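PDB 1XOC: oligopeptide-binding protein appA, which binds oligopeptides as the solute-binding component of the App permease, which takes up tetra- and pentapeptides but not tripeptides and supports sporulation and competence. Local coordinates for residues Ser54-Thr59 against Ser68-Ile73; Ile86-Lys91 against Gly133-Leu138; Ile323-Phe328 against Lys476-Gln481; Tyr428-Ser433 against Gln481-Leu486. One frame throughout, in Å; residues are numbered along the deposited sequence.

Contacts 1 and 2 both reach one five-stranded antiparallel sheet and touch each other, Lys87 NZ lying 2.6 Å from Ser68 O; contacts 3 and 4 lie in another part of the chain and share Gln481, where helix 463-480 passes into strand 483-496. The centres of contacts 2 and 3 are about 47 Å apart, on opposite sides of the chain's centre. Contacts 1 and 4 are buried, contacts 2 and 3 only partly. Their chemistry differs accordingly: contact 1 rests on backbone hydrogen bonds and bridging waters, contact 2 on one backbone bond and a lysine over a tyrosine ring, contact 3 on apolar packing at a helix end, contact 4 on aromatic rings.

Contact 1. Residues Ser54-Thr59 against Ser68-Ile73; sequences SFLTKT and SLAESI
Leu56 O is gripped by two backbone N-H groups of 68-73. Ala70 N reaches it at 3.2 Å in the carbonyl plane, on a lone pair, while Ser68 N bonds at 3.0 Å from above that plane. Leu69 N adds a third bond, 3.0 Å to Phe55 O. Ser68 OG, anti to its backbone N (chi1 -180°), lies 2.7 Å from each of two waters; one accepts from Phe55 N, the other from Lys58 NZ, whose further partner is Asn512. Apolar packing accompanies these bonds. Leu56 CD2 sits 4.2 Å from Leu69 CD2 and also meets Ala70 CB, and the side chains of Thr57 and Ile73 cross at about a right angle, Thr57 CG2 3.6 Å from Ile73 CD1. Ser54 OG is hydrogen-bonded to Ser185 OG. The contact joins the two arms of the hairpin formed by strands 57-59 and 65-76, at one edge of an antiparallel sheet. Leu153 of helix 147-155 packs on Leu56 and Thr57, Val84 of strand 81-86 touches Leu56 and Ala70, and beyond the bulge at Glu71 and Ser72, Ile73 meets Tyr82.

Contact 2. Residues Ile86-Lys91 against Gly133-Leu138; sequences IKKGVK and GDYEVL
Ile86 and Tyr135 bring the two backbones together, their CA atoms 5.0 Å apart, where strand 81-86 ends beside the type I beta turn of Gly133-Glu136. This turn closes the hairpin of strands 126-133 and 136-141 in the antiparallel sheet. A single backbone hydrogen bond crosses the contact, from Ile86 N to Tyr135 O at 2.8 Å. Beside it, Ile86 CB packs on Tyr135 CB, and Ile86 CD1 reaches Val137 CG2 at 4.2 Å, on the side where Val103 of helix 100-108 touches both residues. Tyr135 carries most of the remainder. Its CG lies anti to the carbonyl carbon (chi1 -61°), on the side of Lys88, whose aliphatic chain lies over one face of the ring, the two side chains crossing at about a right angle. Tyr135 OH bonds to Glu97, which also accepts from Gly89 N, so the loop after strand 81-86 and the tyrosine share one carboxylate. Lys88 CG makes a CH-pi contact 3.8 Å from the centroid of the Tyr135 ring, and the bend at chi4 (-74°) brings Lys88 NZ back to within 3.4 Å of Tyr135 CD2.

Contact 3. Residues Ile323-Phe328 against Lys476-Gln481; sequences IDVPKF and KIAEDQ
Val325, Pro326 and Phe328 pack on the last turn of helix 463-480 without a direct hydrogen bond between the segments. The apolar part centres on Ala478 CB. Val325 packs on it, and Pro326 CD lies 4.0 Å from the same methyl; Pro326 CG rests over the backbone of Glu479. Ring contacts follow. Ala478 O lies at the edge of the Phe328 ring, near its plane, 3.4 Å from Phe328 CE1, and Phe328 and Gln481 slide past each other in opposite directions, Gln481 CG 3.6 Å from Phe328 CE1. The loop before helix 332-341 thus packs on the C-terminal end of helix 463-480, which leads into strand 483-496. Here the helix stops: Gln481 has positive phi (47°), and its side chain folds back over the terminal turn. The polar contacts hold it there. Gln481 NE2 donates to Ala478 O at 2.8 Å, on a lone pair, while OE1 is bonded to Thr288 of helix 281-289. A water donates to Pro326 O and accepts a weak bond from Gln481 NE2. An alanine in place of Gln481 would probably leave Ala478 O without its side-chain amide donor and open a gap beside the Phe328 ring. Glu479 OE1 lies 4.1 Å from Phe328 CZ, and Glu479 OE2 forms a salt bridge with Lys281.

Contact 4. Residues Tyr428-Ser433 against Gln481-Leu486; sequences YDIFHS and QPYTFL
Phe431 and Pro482 mark the nearest approach of the backbones, with CA atoms 8.5 Å apart where the short helix 428-431 faces the start of strand 483-496, so side chains alone bridge the gap. Phe431 does most of the bridging. Its CG lies anti to the carbonyl carbon (chi1 -63°), and the ring reaches across to three residues. Phe431 CE1 lies over one face of the Tyr483 ring, offset toward the rim, and Phe431 CZ comes 3.6 Å from Tyr483 CE2. The two planes are inclined at 55°, with centroids 5.1 Å apart, an oblique aromatic pair. Pro482 CG meets Phe431 CE1 at 3.8 Å, the side chains crossing at about a right angle, and Phe431 CZ stands at the edge of the Phe485 ring. Ile430 CG2 lies over the centre of the Phe431 ring and also touches Tyr483 OH at 3.2 Å, a hydroxyl hydrogen-bonded to Trp419 NE1. An alanine at Tyr483 would probably leave the indole N-H of Trp419 without this partner and open a gap beside Phe431 and Ile430. Ile430 also packs on a polar side chain of the bound peptide, so one member of the cluster borders the ligand. Around it, Tyr266 of strand 265-271 touches Phe431 and Tyr483, Met454 of helix 448-457 touches Phe431, and Ile477 of helix 463-480 packs against Phe431, Pro482 and Phe485.

Contact 1. Residues Ser54-Thr59 against Ser68-Ile73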
loop_
_atom_site.group_PDB
_atom_site.type_symbol
_atom_site.label_atom_id
_atom_site.label_comp_id
_atom_site.label_asym_id
_atom_site.label_seq_id
_atom_site.Cartn_x
_atom_site.Cartn_y
_atom_site.Cartn_z
ATOM N N SER A 54 -3.585 14.047 11.612
ATOM C CA SER A 54 -5.017 13.926 11.453
ATOM C C SER A 54 -5.398 14.096 9.971
ATOM O O SER A 54 -4.661 14.693 9.176
ATOM C CB SER A 54 -5.741 14.967 12.280
ATOM O OG SER A 54 -5.436 14.856 13.657
ATOM N N PHE A 55 -6.624 13.633 9.692
ATOM C CA PHE A 55 -7.197 13.528 8.352
ATOM C C PHE A 55 -8.651 13.980 8.429
ATOM O O PHE A 55 -9.338 13.751 9.425
ATOM C CB PHE A 55 -7.135 12.063 7.887
ATOM C CG PHE A 55 -5.702 11.488 7.926
ATOM C CD1 PHE A 55 -4.916 11.362 6.771
ATOM C CD2 PHE A 55 -5.177 11.064 9.128
ATOM C CE1 PHE A 55 -3.596 10.869 6.878
ATOM C CE2 PHE A 55 -3.848 10.582 9.195
ATOM C CZ PHE A 55 -3.125 10.476 8.099
ATOM N N LEU A 56 -9.132 14.598 7.357
ATOM C CA LEU A 56 -10.481 15.090 7.349
ATOM C C LEU A 56 -11.491 13.955 7.569
ATOM O O LEU A 56 -12.529 14.122 8.237
ATOM C CB LEU A 56 -10.784 15.826 6.035
ATOM C CG LEU A 56 -10.097 17.195 5.971
ATOM C CD1 LEU A 56 -10.243 17.813 4.573
ATOM C CD2 LEU A 56 -10.534 18.149 7.079
ATOM N N THR A 57 -11.232 12.793 6.977
ATOM C CA THR A 57 -12.089 11.611 7.120
ATOM C C THR A 57 -11.257 10.403 7.479
ATOM O O THR A 57 -10.015 10.459 7.419
ATOM C CB THR A 57 -12.848 11.274 5.835
ATOM O OG1 THR A 57 -11.878 11.062 4.790
ATOM C CG2 THR A 57 -13.840 12.382 5.454
ATOM N N LYS A 58 -11.896 9.295 7.778
ATOM C CA LYS A 58 -11.255 8.047 8.152
ATOM C C LYS A 58 -12.150 6.920 7.685
ATOM O O LYS A 58 -13.365 6.967 7.886
ATOM C CB LYS A 58 -11.099 7.999 9.675
ATOM C CG LYS A 58 -10.466 6.790 10.254
ATOM C CD LYS A 58 -10.521 6.857 11.804
ATOM C CE LYS A 58 -9.342 7.560 12.426
ATOM N NZ LYS A 58 -9.491 7.676 13.932
ATOM N N THR A 59 -11.576 5.913 7.046
ATOM C CA THR A 59 -12.332 4.762 6.592
ATOM C C THR A 59 -12.257 3.693 7.668
ATOM O O THR A 59 -11.153 3.310 8.121
ATOM C CB THR A 59 -11.869 4.274 5.203
ATOM O OG1 THR A 59 -12.176 5.286 4.232
ATOM C CG2 THR A 59 -12.516 2.998 4.798
ATOM N N SER A 68 -13.568 12.653 10.607
ATOM C CA SER A 68 -12.598 12.620 11.682
ATOM C C SER A 68 -12.269 14.080 12.077
ATOM O O SER A 68 -12.897 14.607 12.990
ATOM C CB SER A 68 -11.364 11.820 11.246
ATOM O OG SER A 68 -10.402 11.772 12.293
ATOM N N LEU A 69 -11.330 14.732 11.395
ATOM C CA LEU A 69 -11.041 16.144 11.634
ATOM C C LEU A 69 -12.217 17.048 11.178
ATOM O O LEU A 69 -12.494 18.098 11.774
ATOM C CB LEU A 69 -9.736 16.542 10.956
ATOM C CG LEU A 69 -9.216 17.953 11.114
ATOM C CD1 LEU A 69 -9.075 18.315 12.601
ATOM C CD2 LEU A 69 -7.891 18.049 10.353
ATOM N N ALA A 70 -12.903 16.641 10.107
ATOM C CA ALA A 70 -14.058 17.384 9.618
ATOM C C ALA A 70 -15.249 17.312 10.571
ATOM O O ALA A 70 -15.535 16.251 11.105
ATOM C CB ALA A 70 -14.463 16.849 8.238
ATOM N N GLU A 71 -15.888 18.462 10.814
ATOM C CA GLU A 71 -17.171 18.565 11.525
ATOM C C GLU A 71 -18.308 18.205 10.594
ATOM O O GLU A 71 -19.245 17.546 11.011
ATOM C CB GLU A 71 -17.337 19.988 12.063
ATOM C CG GLU A 71 -18.450 20.155 13.037
ATOM C CD GLU A 71 -18.361 21.430 13.899
ATOM O OE1 GLU A 71 -17.295 22.107 13.988
ATOM O OE2 GLU A 71 -19.393 21.750 14.520
ATOM N N SER A 72 -18.231 18.656 9.343
ATOM C CA SER A 72 -19.196 18.318 8.333
ATOM C C SER A 72 -18.617 18.454 6.919
ATOM O O SER A 72 -17.695 19.221 6.697
ATOM C CB SER A 72 -20.429 19.210 8.486
ATOM O OG SER A 72 -20.066 20.538 8.222
ATOM N N ILE A 73 -19.164 17.675 5.992
ATOM C CA ILE A 73 -18.816 17.723 4.571
ATOM C C ILE A 73 -20.118 17.741 3.776
ATOM O O ILE A 73 -21.003 16.879 3.952
ATOM C CB ILE A 73 -18.074 16.503 4.159
ATOM C CG1 ILE A 73 -16.793 16.428 4.989
ATOM C CG2 ILE A 73 -17.749 16.568 2.645
ATOM C CD1 ILE A 73 -15.978 15.172 4.744
HETATM O O HOH W 1 -7.729 11.853 11.791
HETATM O O HOH W 2 -11.237 10.055 14.151
#

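Contact 2. Residues Ile86-Lys91 against Gly133-Leu138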
loop_
_atom_site.group_PDB
_atom_site.type_symbol
_atom_site.label_atom_id
_atom_site.label_comp_id
_atom_site.label_asym_id
_atom_site.label_seq_id
_atom_site.Cartn_x
_atom_site.Cartn_y
_atom_site.Cartn_z
ATOM N N ILE A 86 -14.321 22.327 9.619
ATOM C CA ILE A 86 -13.272 21.680 10.396
ATOM C C ILE A 86 -13.598 21.842 11.875
ATOM O O ILE A 86 -14.037 22.910 12.289
ATOM C CB ILE A 86 -11.920 22.386 10.077
ATOM C CG1 ILE A 86 -11.583 22.265 8.564
ATOM C CG2 ILE A 86 -10.785 21.858 10.924
ATOM C CD1 ILE A 86 -10.459 23.169 8.102
ATOM N N LYS A 87 -13.421 20.789 12.657
ATOM C CA LYS A 87 -13.557 20.894 14.123
ATOM C C LYS A 87 -12.653 21.987 14.701
ATOM O O LYS A 87 -11.503 22.150 14.271
ATOM C CB LYS A 87 -13.253 19.536 14.775
ATOM C CG LYS A 87 -14.348 18.477 14.528
ATOM C CD LYS A 87 -13.927 17.153 15.101
ATOM C CE LYS A 87 -15.013 16.138 15.194
ATOM N NZ LYS A 87 -15.186 15.346 14.005
ATOM N N LYS A 88 -13.182 22.722 15.680
ATOM C CA LYS A 88 -12.462 23.792 16.351
ATOM C C LYS A 88 -11.746 23.245 17.578
ATOM O O LYS A 88 -12.193 22.262 18.194
ATOM C CB LYS A 88 -13.431 24.884 16.783
ATOM C CG LYS A 88 -14.284 25.453 15.672
ATOM C CD LYS A 88 -15.106 26.621 16.206
ATOM C CE LYS A 88 -16.321 26.955 15.323
ATOM N NZ LYS A 88 -15.873 27.623 14.098
ATOM N N GLY A 89 -10.630 23.872 17.930
ATOM C CA GLY A 89 -9.894 23.511 19.138
ATOM C C GLY A 89 -8.937 22.352 18.978
ATOM O O GLY A 89 -8.421 21.813 19.967
ATOM N N VAL A 90 -8.698 21.932 17.737
ATOM C CA VAL A 90 -7.724 20.885 17.464
ATOM C C VAL A 90 -6.338 21.518 17.450
ATOM O O VAL A 90 -6.107 22.529 16.796
ATOM C CB VAL A 90 -8.003 20.206 16.089
ATOM C CG1 VAL A 90 -6.952 19.173 15.788
ATOM C CG2 VAL A 90 -9.398 19.611 16.092
ATOM N N LYS A 91 -5.410 20.921 18.176
ATOM C CA LYS A 91 -4.052 21.470 18.275
ATOM C C LYS A 91 -3.006 20.584 17.606
ATOM O O LYS A 91 -3.063 19.354 17.695
ATOM C CB LYS A 91 -3.624 21.659 19.747
ATOM C CG LYS A 91 -4.626 22.379 20.647
ATOM C CD LYS A 91 -4.870 23.789 20.189
ATOM C CE LYS A 91 -5.897 24.471 21.098
ATOM N NZ LYS A 91 -6.175 25.882 20.709
ATOM N N GLY A 133 -13.350 30.532 5.709
ATOM C CA GLY A 133 -13.485 30.999 7.073
ATOM C C GLY A 133 -12.376 30.363 7.861
ATOM O O GLY A 133 -11.638 29.533 7.322
ATOM N N ASP A 134 -12.227 30.737 9.131
ATOM C CA ASP A 134 -11.147 30.168 9.928
ATOM C C ASP A 134 -11.181 28.639 10.000
ATOM O O ASP A 134 -10.139 28.004 10.143
ATOM C CB ASP A 134 -11.127 30.746 11.346
ATOM C CG ASP A 134 -10.763 32.215 11.374
ATOM O OD1 ASP A 134 -10.122 32.718 10.421
ATOM O OD2 ASP A 134 -11.127 32.849 12.373
ATOM N N TYR A 135 -12.365 28.055 9.919
ATOM C CA TYR A 135 -12.537 26.616 10.014
ATOM C C TYR A 135 -13.321 26.046 8.840
ATOM O O TYR A 135 -13.956 25.014 8.967
ATOM C CB TYR A 135 -13.226 26.281 11.334
ATOM C CG TYR A 135 -12.394 26.741 12.496
ATOM C CD1 TYR A 135 -11.362 25.965 12.981
ATOM C CD2 TYR A 135 -12.645 27.969 13.104
ATOM C CE1 TYR A 135 -10.583 26.387 14.046
ATOM C CE2 TYR A 135 -11.872 28.400 14.182
ATOM C CZ TYR A 135 -10.844 27.595 14.640
ATOM O OH TYR A 135 -10.100 28.037 15.712
ATOM N N GLU A 136 -13.257 26.694 7.688
ATOM C CA GLU A 136 -14.060 26.243 6.555
ATOM C C GLU A 136 -13.303 26.314 5.245
ATOM O O GLU A 136 -12.669 27.329 4.945
ATOM C CB GLU A 136 -15.328 27.027 6.423
ATOM C CG GLU A 136 -16.344 26.511 5.413
ATOM C CD GLU A 136 -17.756 26.938 5.757
ATOM O OE1 GLU A 136 -17.890 28.021 6.393
ATOM O OE2 GLU A 136 -18.727 26.198 5.392
ATOM N N VAL A 137 -13.397 25.237 4.460
ATOM C CA VAL A 137 -12.697 25.156 3.188
ATOM C C VAL A 137 -13.613 24.645 2.086
ATOM O O VAL A 137 -14.427 23.766 2.314
ATOM C CB VAL A 137 -11.503 24.183 3.302
ATOM C CG1 VAL A 137 -10.853 23.940 1.982
ATOM C CG2 VAL A 137 -10.477 24.742 4.252
ATOM N N LEU A 138 -13.475 25.199 0.888
ATOM C CA LEU A 138 -14.237 24.731 -0.280
ATOM C C LEU A 138 -13.264 24.094 -1.268
ATOM O O LEU A 138 -12.329 24.740 -1.721
ATOM C CB LEU A 138 -14.975 25.877 -0.976
ATOM C CG LEU A 138 -15.793 25.463 -2.200
ATOM C CD1 LEU A 138 -17.087 24.714 -1.808
ATOM C CD2 LEU A 138 -16.140 26.699 -3.019
#

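Contact 3. Residues Ile323-Phe328 against Lys476-Gln481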
loop_
_atom_site.group_PDB
_atom_site.type_symbol
_atom_site.label_atom_id
_atom_site.label_comp_id
_atom_site.label_asym_id
_atom_site.label_seq_id
_atom_site.Cartn_x
_atom_site.Cartn_y
_atom_site.Cartn_z
ATOM N N ILE A 323 -17.498 -13.196 -12.918
ATOM C CA ILE A 323 -16.689 -12.911 -14.104
ATOM C C ILE A 323 -15.785 -14.113 -14.432
ATOM O O ILE A 323 -15.177 -14.715 -13.539
ATOM C CB ILE A 323 -15.833 -11.630 -13.865
ATOM C CG1 ILE A 323 -15.392 -10.993 -15.171
ATOM C CG2 ILE A 323 -14.594 -11.918 -12.989
ATOM C CD1 ILE A 323 -14.391 -9.866 -14.956
ATOM N N ASP A 324 -15.702 -14.475 -15.706
ATOM C CA ASP A 324 -14.737 -15.486 -16.125
ATOM C C ASP A 324 -13.569 -14.788 -16.805
ATOM O O ASP A 324 -13.631 -14.419 -17.957
ATOM C CB ASP A 324 -15.384 -16.535 -17.049
ATOM C CG ASP A 324 -16.017 -17.722 -16.273
ATOM O OD1 ASP A 324 -15.594 -17.992 -15.120
ATOM O OD2 ASP A 324 -16.924 -18.399 -16.827
ATOM N N VAL A 325 -12.502 -14.597 -16.063
ATOM C CA VAL A 325 -11.321 -13.922 -16.554
ATOM C C VAL A 325 -10.337 -15.018 -16.998
ATOM O O VAL A 325 -10.417 -16.132 -16.494
ATOM C CB VAL A 325 -10.771 -13.012 -15.409
ATOM C CG1 VAL A 325 -9.318 -13.220 -15.152
ATOM C CG2 VAL A 325 -11.125 -11.563 -15.674
ATOM N N PRO A 326 -9.440 -14.727 -17.965
ATOM C CA PRO A 326 -8.417 -15.732 -18.252
ATOM C C PRO A 326 -7.521 -15.941 -17.037
ATOM O O PRO A 326 -7.041 -14.978 -16.454
ATOM C CB PRO A 326 -7.606 -15.127 -19.406
ATOM C CG PRO A 326 -7.901 -13.724 -19.410
ATOM C CD PRO A 326 -9.292 -13.546 -18.830
ATOM N N LYS A 327 -7.299 -17.199 -16.682
ATOM C CA LYS A 327 -6.556 -17.544 -15.476
ATOM C C LYS A 327 -5.109 -17.944 -15.712
ATOM O O LYS A 327 -4.311 -17.826 -14.786
ATOM C CB LYS A 327 -7.266 -18.673 -14.748
ATOM C CG LYS A 327 -8.574 -18.246 -14.137
ATOM C CD LYS A 327 -9.196 -19.422 -13.449
ATOM C CE LYS A 327 -10.325 -19.015 -12.547
ATOM N NZ LYS A 327 -10.600 -20.146 -11.612
ATOM N N PHE A 328 -4.778 -18.418 -16.922
ATOM C CA PHE A 328 -3.416 -18.884 -17.236
ATOM C C PHE A 328 -2.944 -19.921 -16.209
ATOM O O PHE A 328 -1.846 -19.830 -15.646
ATOM C CB PHE A 328 -2.444 -17.709 -17.348
ATOM C CG PHE A 328 -2.867 -16.688 -18.368
ATOM C CD1 PHE A 328 -3.514 -15.523 -17.978
ATOM C CD2 PHE A 328 -2.698 -16.935 -19.724
ATOM C CE1 PHE A 328 -3.924 -14.601 -18.923
ATOM C CE2 PHE A 328 -3.112 -16.017 -20.664
ATOM C CZ PHE A 328 -3.723 -14.857 -20.257
ATOM N N LYS A 476 -9.353 -6.912 -19.381
ATOM C CA LYS A 476 -8.188 -6.422 -20.116
ATOM C C LYS A 476 -6.907 -6.579 -19.298
ATOM O O LYS A 476 -5.893 -7.017 -19.824
ATOM C CB LYS A 476 -8.376 -4.973 -20.558
ATOM C CG LYS A 476 -9.435 -4.827 -21.649
ATOM C CD LYS A 476 -9.288 -3.532 -22.442
ATOM C CE LYS A 476 -10.245 -3.493 -23.631
ATOM N NZ LYS A 476 -9.919 -4.489 -24.702
ATOM N N ILE A 477 -6.955 -6.238 -18.019
ATOM C CA ILE A 477 -5.768 -6.397 -17.168
ATOM C C ILE A 477 -5.392 -7.874 -17.046
ATOM O O ILE A 477 -4.224 -8.249 -17.171
ATOM C CB ILE A 477 -5.978 -5.738 -15.787
ATOM C CG1 ILE A 477 -6.119 -4.234 -15.982
ATOM C CG2 ILE A 477 -4.803 -6.043 -14.832
ATOM C CD1 ILE A 477 -6.662 -3.488 -14.813
ATOM N N ALA A 478 -6.382 -8.722 -16.805
ATOM C CA ALA A 478 -6.138 -10.166 -16.753
ATOM C C ALA A 478 -5.536 -10.695 -18.055
ATOM O O ALA A 478 -4.534 -11.396 -18.036
ATOM C CB ALA A 478 -7.408 -10.909 -16.409
ATOM N N GLU A 479 -6.121 -10.343 -19.190
ATOM C CA GLU A 479 -5.583 -10.790 -20.478
ATOM C C GLU A 479 -4.128 -10.341 -20.667
ATOM O O GLU A 479 -3.295 -11.098 -21.156
ATOM C CB GLU A 479 -6.457 -10.285 -21.638
ATOM C CG GLU A 479 -5.829 -10.432 -23.045
ATOM C CD GLU A 479 -5.664 -11.884 -23.527
ATOM O OE1 GLU A 479 -6.144 -12.813 -22.835
ATOM O OE2 GLU A 479 -5.066 -12.093 -24.618
ATOM N N ASP A 480 -3.829 -9.103 -20.289
ATOM C CA ASP A 480 -2.511 -8.520 -20.554
ATOM C C ASP A 480 -1.407 -8.965 -19.590
ATOM O O ASP A 480 -0.227 -8.879 -19.920
ATOM C CB ASP A 480 -2.621 -6.983 -20.564
ATOM C CG ASP A 480 -3.451 -6.466 -21.729
ATOM O OD1 ASP A 480 -3.711 -7.235 -22.687
ATOM O OD2 ASP A 480 -3.835 -5.275 -21.700
ATOM N N GLN A 481 -1.778 -9.468 -18.416
ATOM C CA GLN A 481 -0.821 -9.947 -17.434
ATOM C C GLN A 481 0.330 -8.953 -17.221
ATOM O O GLN A 481 1.499 -9.332 -17.319
ATOM C CB GLN A 481 -0.264 -11.318 -17.821
ATOM C CG GLN A 481 -1.302 -12.444 -17.786
ATOM C CD GLN A 481 -1.731 -12.802 -16.376
ATOM O OE1 GLN A 481 -0.956 -13.418 -15.633
ATOM N NE2 GLN A 481 -2.968 -12.457 -16.012
HETATM O O HOH W 3 -5.641 -13.518 -14.386
#

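Contact 4. Residues Tyr428-Ser433 against Gln481-Leu486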
loop_
_atom_site.group_PDB
_atom_site.type_symbol
_atom_site.label_atom_id
_atom_site.label_comp_id
_atom_site.label_asym_id
_atom_site.label_seq_id
_atom_site.Cartn_x
_atom_site.Cartn_y
_atom_site.Cartn_z
ATOM N N TYR A 428 -7.038 2.915 -11.894
ATOM C CA TYR A 428 -6.388 3.986 -12.645
ATOM C C TYR A 428 -4.994 4.307 -12.063
ATOM O O TYR A 428 -4.038 4.482 -12.807
ATOM C CB TYR A 428 -7.284 5.219 -12.620
ATOM C CG TYR A 428 -6.748 6.439 -13.312
ATOM C CD1 TYR A 428 -7.130 6.771 -14.604
ATOM C CD2 TYR A 428 -5.892 7.306 -12.639
ATOM C CE1 TYR A 428 -6.650 7.923 -15.209
ATOM C CE2 TYR A 428 -5.415 8.449 -13.238
ATOM C CZ TYR A 428 -5.784 8.744 -14.520
ATOM O OH TYR A 428 -5.306 9.903 -15.104
ATOM N N ASP A 429 -4.888 4.394 -10.735
ATOM C CA ASP A 429 -3.656 4.843 -10.093
ATOM C C ASP A 429 -2.486 3.929 -10.418
ATOM O O ASP A 429 -1.344 4.377 -10.464
ATOM C CB ASP A 429 -3.828 4.943 -8.551
ATOM C CG ASP A 429 -4.685 6.126 -8.114
ATOM O OD1 ASP A 429 -5.048 6.962 -8.970
ATOM O OD2 ASP A 429 -4.991 6.250 -6.876
ATOM N N ILE A 430 -2.774 2.651 -10.624
ATOM C CA ILE A 430 -1.751 1.628 -10.796
ATOM C C ILE A 430 -1.538 1.216 -12.259
ATOM O O ILE A 430 -0.420 0.906 -12.641
ATOM C CB ILE A 430 -2.105 0.382 -9.922
ATOM C CG1 ILE A 430 -2.022 0.762 -8.422
ATOM C CG2 ILE A 430 -1.195 -0.779 -10.232
ATOM C CD1 ILE A 430 -2.546 -0.347 -7.480
ATOM N N PHE A 431 -2.588 1.217 -13.064
ATOM C CA PHE A 431 -2.526 0.663 -14.436
ATOM C C PHE A 431 -2.754 1.630 -15.594
ATOM O O PHE A 431 -2.490 1.284 -16.760
ATOM C CB PHE A 431 -3.475 -0.525 -14.572
ATOM C CG PHE A 431 -3.133 -1.702 -13.674
ATOM C CD1 PHE A 431 -1.974 -2.436 -13.864
ATOM C CD2 PHE A 431 -3.972 -2.064 -12.635
ATOM C CE1 PHE A 431 -1.675 -3.518 -13.028
ATOM C CE2 PHE A 431 -3.650 -3.137 -11.794
ATOM C CZ PHE A 431 -2.506 -3.866 -12.028
ATOM N N HIS A 432 -3.267 2.830 -15.339
ATOM C CA HIS A 432 -3.399 3.799 -16.436
ATOM C C HIS A 432 -1.993 4.271 -16.885
ATOM O O HIS A 432 -1.130 4.536 -16.068
ATOM C CB HIS A 432 -4.289 4.963 -16.025
ATOM C CG HIS A 432 -4.710 5.811 -17.175
ATOM N ND1 HIS A 432 -5.956 5.722 -17.763
ATOM C CD2 HIS A 432 -4.054 6.781 -17.843
ATOM C CE1 HIS A 432 -6.035 6.595 -18.746
ATOM N NE2 HIS A 432 -4.891 7.244 -18.829
ATOM N N SER A 433 -1.752 4.336 -18.188
ATOM C CA SER A 433 -0.412 4.670 -18.696
ATOM C C SER A 433 0.075 6.072 -18.337
ATOM O O SER A 433 1.277 6.353 -18.373
ATOM C CB SER A 433 -0.358 4.483 -20.211
ATOM O OG SER A 433 -1.184 5.388 -20.882
ATOM N N GLN A 481 -1.778 -9.468 -18.416
ATOM C CA GLN A 481 -0.821 -9.947 -17.434
ATOM C C GLN A 481 0.330 -8.953 -17.221
ATOM O O GLN A 481 1.499 -9.332 -17.319
ATOM C CB GLN A 481 -0.264 -11.318 -17.821
ATOM C CG GLN A 481 -1.302 -12.444 -17.786
ATOM C CD GLN A 481 -1.731 -12.802 -16.376
ATOM O OE1 GLN A 481 -0.956 -13.418 -15.633
ATOM N NE2 GLN A 481 -2.968 -12.457 -16.012
ATOM N N PRO A 482 0.011 -7.691 -16.867
ATOM C CA PRO A 482 1.107 -6.785 -16.538
ATOM C C PRO A 482 1.844 -7.272 -15.280
ATOM O O PRO A 482 3.043 -6.997 -15.096
ATOM C CB PRO A 482 0.396 -5.466 -16.292
ATOM C CG PRO A 482 -1.015 -5.855 -15.886
ATOM C CD PRO A 482 -1.313 -7.056 -16.702
ATOM N N TYR A 483 1.104 -7.986 -14.434
ATOM C CA TYR A 483 1.634 -8.729 -13.306
ATOM C C TYR A 483 1.246 -10.198 -13.470
ATOM O O TYR A 483 0.257 -10.508 -14.140
ATOM C CB TYR A 483 0.975 -8.313 -11.981
ATOM C CG TYR A 483 1.044 -6.871 -11.510
ATOM C CD1 TYR A 483 1.971 -5.962 -11.984
ATOM C CD2 TYR A 483 0.151 -6.421 -10.534
ATOM C CE1 TYR A 483 2.030 -4.660 -11.485
ATOM C CE2 TYR A 483 0.202 -5.113 -10.028
ATOM C CZ TYR A 483 1.131 -4.247 -10.491
ATOM O OH TYR A 483 1.144 -2.963 -9.983
ATOM N N THR A 484 2.012 -11.075 -12.816
ATOM C CA THR A 484 1.526 -12.376 -12.410
ATOM C C THR A 484 0.925 -12.200 -11.024
ATOM O O THR A 484 1.627 -11.910 -10.052
ATOM C CB THR A 484 2.640 -13.456 -12.411
ATOM O OG1 THR A 484 3.083 -13.633 -13.748
ATOM C CG2 THR A 484 2.156 -14.734 -11.913
ATOM N N PHE A 485 -0.378 -12.370 -10.925
ATOM C CA PHE A 485 -1.039 -12.237 -9.654
ATOM C C PHE A 485 -0.768 -13.507 -8.873
ATOM O O PHE A 485 -0.903 -14.595 -9.415
ATOM C CB PHE A 485 -2.542 -11.980 -9.871
ATOM C CG PHE A 485 -2.810 -10.686 -10.574
ATOM C CD1 PHE A 485 -2.987 -10.658 -11.961
ATOM C CD2 PHE A 485 -2.820 -9.494 -9.878
ATOM C CE1 PHE A 485 -3.181 -9.449 -12.631
ATOM C CE2 PHE A 485 -3.014 -8.299 -10.533
ATOM C CZ PHE A 485 -3.202 -8.273 -11.910
ATOM N N LEU A 486 -0.360 -13.391 -7.604
ATOM C CA LEU A 486 0.039 -14.564 -6.829
ATOM C C LEU A 486 -1.026 -15.001 -5.829
ATOM O O LEU A 486 -1.564 -16.089 -5.958
ATOM C CB LEU A 486 1.420 -14.358 -6.167
ATOM C CG LEU A 486 2.666 -14.264 -7.086
ATOM C CD1 LEU A 486 3.874 -13.925 -6.222
ATOM C CD2 LEU A 486 2.889 -15.511 -7.926
#